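PDB 5G23: type-iv like pilin ttha1219 from Thermus thermophilus, which probably serves as a type IV pilin-like component of the machinery for natural competence and DNA uptake, with similarities to type II secretion pseudopilins. Local coordinates for residues B[139-152]-B[171-185]. Numbering follows the deposited sequence.
Sequences EVQVEAFRVAYLEG and PKVSALALYLLASVP
E143 reaches across to S183 from the bulge. CG lies beside the backbone N (chi1 -66°), and the chain then runs extended (chi2 179°). CB lies 3.8 Å from L181 O and touches L181 CD2; CG has S183 OG 4.2 Å away, barely in contact; CD lies 3.5 Å from the same OG; OE1 rests on L181 CD2 and forms a salt bridge with R222, while OE2 accepts a 2.7 Å hydrogen bond from S183 OG, met from above the carboxylate plane. S183 OG also receives a hydrogen bond from R220 NE. E143 N gives L181 O a 2.8 Å bond, and A144 N adds a weak one, so both face L181. From A144 to Y149 the strands pair regularly: R146 N bonds Y179 O at 3.0 Å, and A148 and A177 bond both ways. On the face of F145 and V147, L180 CD2 approaches F145 CD1 obliquely at 3.6 Å, and L178 CD2 sits at the ring edge, 3.9 Å from CE1. On the opposite face, Y179 turns its ring edge to A144 CB, and its OH bonds E224. Strands 141-151 and 173-184 form the central antiparallel pair of a four-stranded sheet, interrupted by a classic beta bulge.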
loop_
_atom_site.group_PDB
_atom_site.type_symbol
_atom_site.label_atom_id
_atom_site.label_comp_id
_atom_site.label_asym_id
_atom_site.label_seq_id
_atom_site.Cartn_x
_atom_site.Cartn_y
_atom_site.Cartn_z
ATOM N N GLU B 139 11.772 4.355 15.905
ATOM C CA GLU B 139 13.024 3.740 15.553
ATOM C C GLU B 139 13.372 4.232 14.133
ATOM O O GLU B 139 14.530 4.575 13.848
ATOM C CB GLU B 139 12.828 2.180 15.689
ATOM C CG GLU B 139 14.013 1.300 15.371
ATOM C CD GLU B 139 13.701 -0.212 15.489
ATOM O OE1 GLU B 139 12.769 -0.570 16.254
ATOM O OE2 GLU B 139 14.402 -1.058 14.852
ATOM N N VAL B 140 12.379 4.227 13.240
ATOM C CA VAL B 140 12.578 4.714 11.858
ATOM C C VAL B 140 12.363 6.196 11.871
ATOM O O VAL B 140 11.357 6.659 12.340
ATOM C CB VAL B 140 11.621 4.061 10.832
ATOM C CG1 VAL B 140 11.796 4.656 9.470
ATOM C CG2 VAL B 140 11.773 2.537 10.814
ATOM N N GLN B 141 13.308 6.923 11.310
ATOM C CA GLN B 141 13.170 8.374 11.112
ATOM C C GLN B 141 13.151 8.677 9.664
ATOM O O GLN B 141 14.091 8.291 8.918
ATOM C CB GLN B 141 14.341 9.117 11.769
ATOM C CG GLN B 141 14.265 9.053 13.291
ATOM C CD GLN B 141 13.173 9.930 13.825
ATOM O OE1 GLN B 141 13.085 11.134 13.497
ATOM N NE2 GLN B 141 12.326 9.357 14.650
ATOM N N VAL B 142 12.107 9.359 9.212
ATOM C CA VAL B 142 12.026 9.851 7.840
ATOM C C VAL B 142 12.760 11.185 7.840
ATOM O O VAL B 142 12.270 12.129 8.410
ATOM C CB VAL B 142 10.538 9.922 7.346
ATOM C CG1 VAL B 142 10.460 10.501 5.943
ATOM C CG2 VAL B 142 9.951 8.521 7.328
ATOM N N GLU B 143 13.918 11.229 7.177
ATOM C CA GLU B 143 14.807 12.408 7.182
ATOM C C GLU B 143 14.532 13.341 5.989
ATOM O O GLU B 143 14.919 14.506 6.016
ATOM C CB GLU B 143 16.235 11.982 7.160
ATOM C CG GLU B 143 16.539 11.251 8.472
ATOM C CD GLU B 143 17.948 10.747 8.578
ATOM O OE1 GLU B 143 18.726 10.769 7.588
ATOM O OE2 GLU B 143 18.245 10.268 9.668
ATOM N N ALA B 144 13.871 12.831 4.969
ATOM C CA ALA B 144 13.503 13.653 3.790
ATOM C C ALA B 144 12.362 13.068 3.026
ATOM O O ALA B 144 12.303 11.836 2.828
ATOM C CB ALA B 144 14.723 13.858 2.884
ATOM N N PHE B 145 11.429 13.931 2.623
ATOM C CA PHE B 145 10.322 13.595 1.745
ATOM C C PHE B 145 10.267 14.737 0.758
ATOM O O PHE B 145 10.247 15.892 1.123
ATOM C CB PHE B 145 8.952 13.407 2.445
ATOM C CG PHE B 145 7.797 13.110 1.535
ATOM C CD1 PHE B 145 7.833 12.090 0.632
ATOM C CD2 PHE B 145 6.604 13.841 1.631
ATOM C CE1 PHE B 145 6.740 11.822 -0.213
ATOM C CE2 PHE B 145 5.488 13.601 0.787
ATOM C CZ PHE B 145 5.556 12.547 -0.100
ATOM N N ARG B 146 10.429 14.376 -0.508
ATOM C CA ARG B 146 10.506 15.381 -1.612
ATOM C C ARG B 146 9.543 14.951 -2.675
ATOM O O ARG B 146 9.404 13.720 -3.000
ATOM C CB ARG B 146 11.917 15.494 -2.232
ATOM C CG ARG B 146 13.000 15.874 -1.281
ATOM C CD ARG B 146 12.822 17.319 -0.797
ATOM N NE ARG B 146 14.021 17.687 -0.055
ATOM C CZ ARG B 146 14.138 17.585 1.260
ATOM N NH1 ARG B 146 13.127 17.144 2.016
ATOM N NH2 ARG B 146 15.323 17.846 1.833
ATOM N N VAL B 147 8.848 15.932 -3.305
ATOM C CA VAL B 147 7.999 15.635 -4.463
ATOM C C VAL B 147 8.313 16.698 -5.530
ATOM O O VAL B 147 8.276 17.876 -5.230
ATOM C CB VAL B 147 6.511 15.758 -4.123
ATOM C CG1 VAL B 147 5.631 15.424 -5.297
ATOM C CG2 VAL B 147 6.155 14.834 -2.923
ATOM N N ALA B 148 8.643 16.256 -6.718
ATOM C CA ALA B 148 8.827 17.108 -7.881
ATOM C C ALA B 148 7.792 16.695 -8.937
ATOM O O ALA B 148 7.161 15.640 -8.811
ATOM C CB ALA B 148 10.208 16.921 -8.452
ATOM N N TYR B 149 7.586 17.550 -9.931
ATOM C CA TYR B 149 6.644 17.255 -10.959
ATOM C C TYR B 149 7.214 17.543 -12.357
ATOM O O TYR B 149 8.075 18.416 -12.548
ATOM C CB TYR B 149 5.332 18.024 -10.736
ATOM C CG TYR B 149 5.445 19.511 -10.841
ATOM C CD1 TYR B 149 5.742 20.267 -9.731
ATOM C CD2 TYR B 149 5.092 20.207 -12.044
ATOM C CE1 TYR B 149 5.803 21.633 -9.805
ATOM C CE2 TYR B 149 5.110 21.576 -12.099
ATOM C CZ TYR B 149 5.447 22.264 -10.953
ATOM O OH TYR B 149 5.525 23.620 -11.006
ATOM N N LEU B 150 6.689 16.822 -13.331
ATOM C CA LEU B 150 7.175 16.922 -14.693
ATOM C C LEU B 150 6.149 17.679 -15.502
ATOM O O LEU B 150 4.989 17.262 -15.620
ATOM C CB LEU B 150 7.397 15.536 -15.286
ATOM C CG LEU B 150 7.905 15.462 -16.729
ATOM C CD1 LEU B 150 9.227 16.221 -16.908
ATOM C CD2 LEU B 150 8.064 14.026 -17.129
ATOM N N GLU B 151 6.529 18.842 -16.020
ATOM C CA GLU B 151 5.628 19.669 -16.835
ATOM C C GLU B 151 6.268 19.900 -18.190
ATOM O O GLU B 151 7.342 20.517 -18.287
ATOM C CB GLU B 151 5.361 21.024 -16.210
ATOM C CG GLU B 151 4.426 21.899 -17.054
ATOM C CD GLU B 151 4.359 23.326 -16.590
ATOM O OE1 GLU B 151 4.926 23.646 -15.532
ATOM O OE2 GLU B 151 3.711 24.132 -17.304
ATOM N N GLY B 152 5.672 19.344 -19.230
ATOM C CA GLY B 152 6.220 19.517 -20.589
ATOM C C GLY B 152 7.664 19.119 -20.760
ATOM O O GLY B 152 8.391 19.849 -21.392
ATOM N N PRO B 171 -1.421 23.762 -14.842
ATOM C CA PRO B 171 -0.595 23.342 -15.999
ATOM C C PRO B 171 -0.757 21.854 -16.283
ATOM O O PRO B 171 -1.432 21.177 -15.514
ATOM C CB PRO B 171 0.826 23.597 -15.515
ATOM C CG PRO B 171 0.730 23.362 -14.050
ATOM C CD PRO B 171 -0.593 23.984 -13.649
ATOM N N LYS B 172 -0.096 21.368 -17.323
ATOM C CA LYS B 172 -0.148 19.968 -17.705
ATOM C C LYS B 172 0.958 19.203 -17.004
ATOM O O LYS B 172 2.129 19.307 -17.348
ATOM C CB LYS B 172 0.001 19.746 -19.227
ATOM C CG LYS B 172 -1.285 19.757 -20.009
ATOM C CD LYS B 172 -1.669 21.160 -20.436
ATOM C CE LYS B 172 -2.957 21.185 -21.300
ATOM N NZ LYS B 172 -3.735 22.449 -21.167
ATOM N N VAL B 173 0.609 18.399 -16.019
ATOM C CA VAL B 173 1.570 17.651 -15.258
ATOM C C VAL B 173 1.499 16.199 -15.671
ATOM O O VAL B 173 0.477 15.583 -15.596
ATOM C CB VAL B 173 1.298 17.765 -13.731
ATOM C CG1 VAL B 173 2.189 16.833 -12.934
ATOM C CG2 VAL B 173 1.514 19.201 -13.267
ATOM N N SER B 174 2.579 15.664 -16.148
ATOM C CA SER B 174 2.561 14.310 -16.681
ATOM C C SER B 174 2.994 13.251 -15.660
ATOM O O SER B 174 2.717 12.074 -15.872
ATOM C CB SER B 174 3.326 14.249 -17.994
ATOM O OG SER B 174 4.672 14.366 -17.804
ATOM N N ALA B 175 3.756 13.656 -14.646
ATOM C CA ALA B 175 4.298 12.712 -13.638
ATOM C C ALA B 175 4.751 13.399 -12.397
ATOM O O ALA B 175 5.015 14.606 -12.415
ATOM C CB ALA B 175 5.407 11.875 -14.220
ATOM N N LEU B 176 4.861 12.644 -11.310
ATOM C CA LEU B 176 5.423 13.097 -10.040
ATOM C C LEU B 176 6.640 12.224 -9.753
ATOM O O LEU B 176 6.623 11.034 -10.084
ATOM C CB LEU B 176 4.458 12.959 -8.889
ATOM C CG LEU B 176 3.139 13.716 -9.007
ATOM C CD1 LEU B 176 2.267 13.397 -7.815
ATOM C CD2 LEU B 176 3.374 15.222 -9.093
ATOM N N ALA B 177 7.640 12.830 -9.179
ATOM C CA ALA B 177 8.751 12.111 -8.610
ATOM C C ALA B 177 8.715 12.271 -7.107
ATOM O O ALA B 177 8.643 13.391 -6.582
ATOM C CB ALA B 177 10.069 12.619 -9.139
ATOM N N LEU B 178 8.762 11.150 -6.396
ATOM C CA LEU B 178 8.754 11.125 -4.958
ATOM C C LEU B 178 10.049 10.503 -4.420
ATOM O O LEU B 178 10.584 9.564 -5.029
ATOM C CB LEU B 178 7.548 10.348 -4.459
ATOM C CG LEU B 178 6.263 11.065 -4.847
ATOM C CD1 LEU B 178 5.735 10.386 -6.074
ATOM C CD2 LEU B 178 5.263 10.968 -3.754
ATOM N N TYR B 179 10.565 11.098 -3.345
ATOM C CA TYR B 179 11.814 10.658 -2.729
ATOM C C TYR B 179 11.636 10.564 -1.220
ATOM O O TYR B 179 11.129 11.462 -0.605
ATOM C CB TYR B 179 12.953 11.640 -3.057
ATOM C CG TYR B 179 14.223 11.338 -2.331
ATOM C CD1 TYR B 179 15.142 10.434 -2.829
ATOM C CD2 TYR B 179 14.525 11.986 -1.109
ATOM C CE1 TYR B 179 16.314 10.133 -2.161
ATOM C CE2 TYR B 179 15.703 11.714 -0.423
ATOM C CZ TYR B 179 16.617 10.809 -0.972
ATOM O OH TYR B 179 17.711 10.512 -0.300
ATOM N N LEU B 180 12.106 9.430 -0.650
ATOM C CA LEU B 180 12.196 9.260 0.766
ATOM C C LEU B 180 13.630 8.860 1.163
ATOM O O LEU B 180 14.299 8.053 0.451
ATOM C CB LEU B 180 11.242 8.151 1.215
ATOM C CG LEU B 180 9.759 8.473 1.230
ATOM C CD1 LEU B 180 8.939 7.197 1.379
ATOM C CD2 LEU B 180 9.506 9.439 2.389
ATOM N N LEU B 181 14.116 9.482 2.236
ATOM C CA LEU B 181 15.335 9.060 2.938
ATOM C C LEU B 181 14.918 8.722 4.353
ATOM O O LEU B 181 14.242 9.502 5.013
ATOM C CB LEU B 181 16.363 10.148 2.932
ATOM C CG LEU B 181 17.621 9.899 3.693
ATOM C CD1 LEU B 181 18.475 8.838 3.064
ATOM C CD2 LEU B 181 18.431 11.199 3.814
ATOM N N ALA B 182 15.342 7.561 4.832
ATOM C CA ALA B 182 15.036 7.146 6.179
ATOM C C ALA B 182 16.275 6.537 6.798
ATOM O O ALA B 182 17.182 6.048 6.117
ATOM C CB ALA B 182 13.878 6.162 6.237
ATOM N N SER B 183 16.274 6.539 8.123
ATOM C CA SER B 183 17.348 5.908 8.915
ATOM C C SER B 183 16.812 5.112 10.058
ATOM O O SER B 183 15.736 5.383 10.609
ATOM C CB SER B 183 18.328 6.977 9.461
ATOM O OG SER B 183 17.738 7.778 10.501
ATOM N N VAL B 184 17.633 4.166 10.467
ATOM C CA VAL B 184 17.364 3.342 11.656
ATOM C C VAL B 184 18.674 2.967 12.329
ATOM O O VAL B 184 19.729 2.864 11.656
ATOM C CB VAL B 184 16.677 1.963 11.299
ATOM C CG1 VAL B 184 15.257 2.111 10.861
ATOM C CG2 VAL B 184 17.469 1.178 10.294
ATOM N N PRO B 185 18.637 2.709 13.635
ATOM C CA PRO B 185 19.856 2.212 14.306
ATOM C C PRO B 185 20.211 0.811 13.871
ATOM O O PRO B 185 19.303 0.046 13.541
ATOM C CB PRO B 185 19.491 2.193 15.786
ATOM C CG PRO B 185 18.184 2.868 15.916
ATOM C CD PRO B 185 17.503 2.825 14.565
HETATM O O HOH W 1 1.273 22.914 -19.096
HETATM O O HOH W 2 3.400 18.053 -19.277
#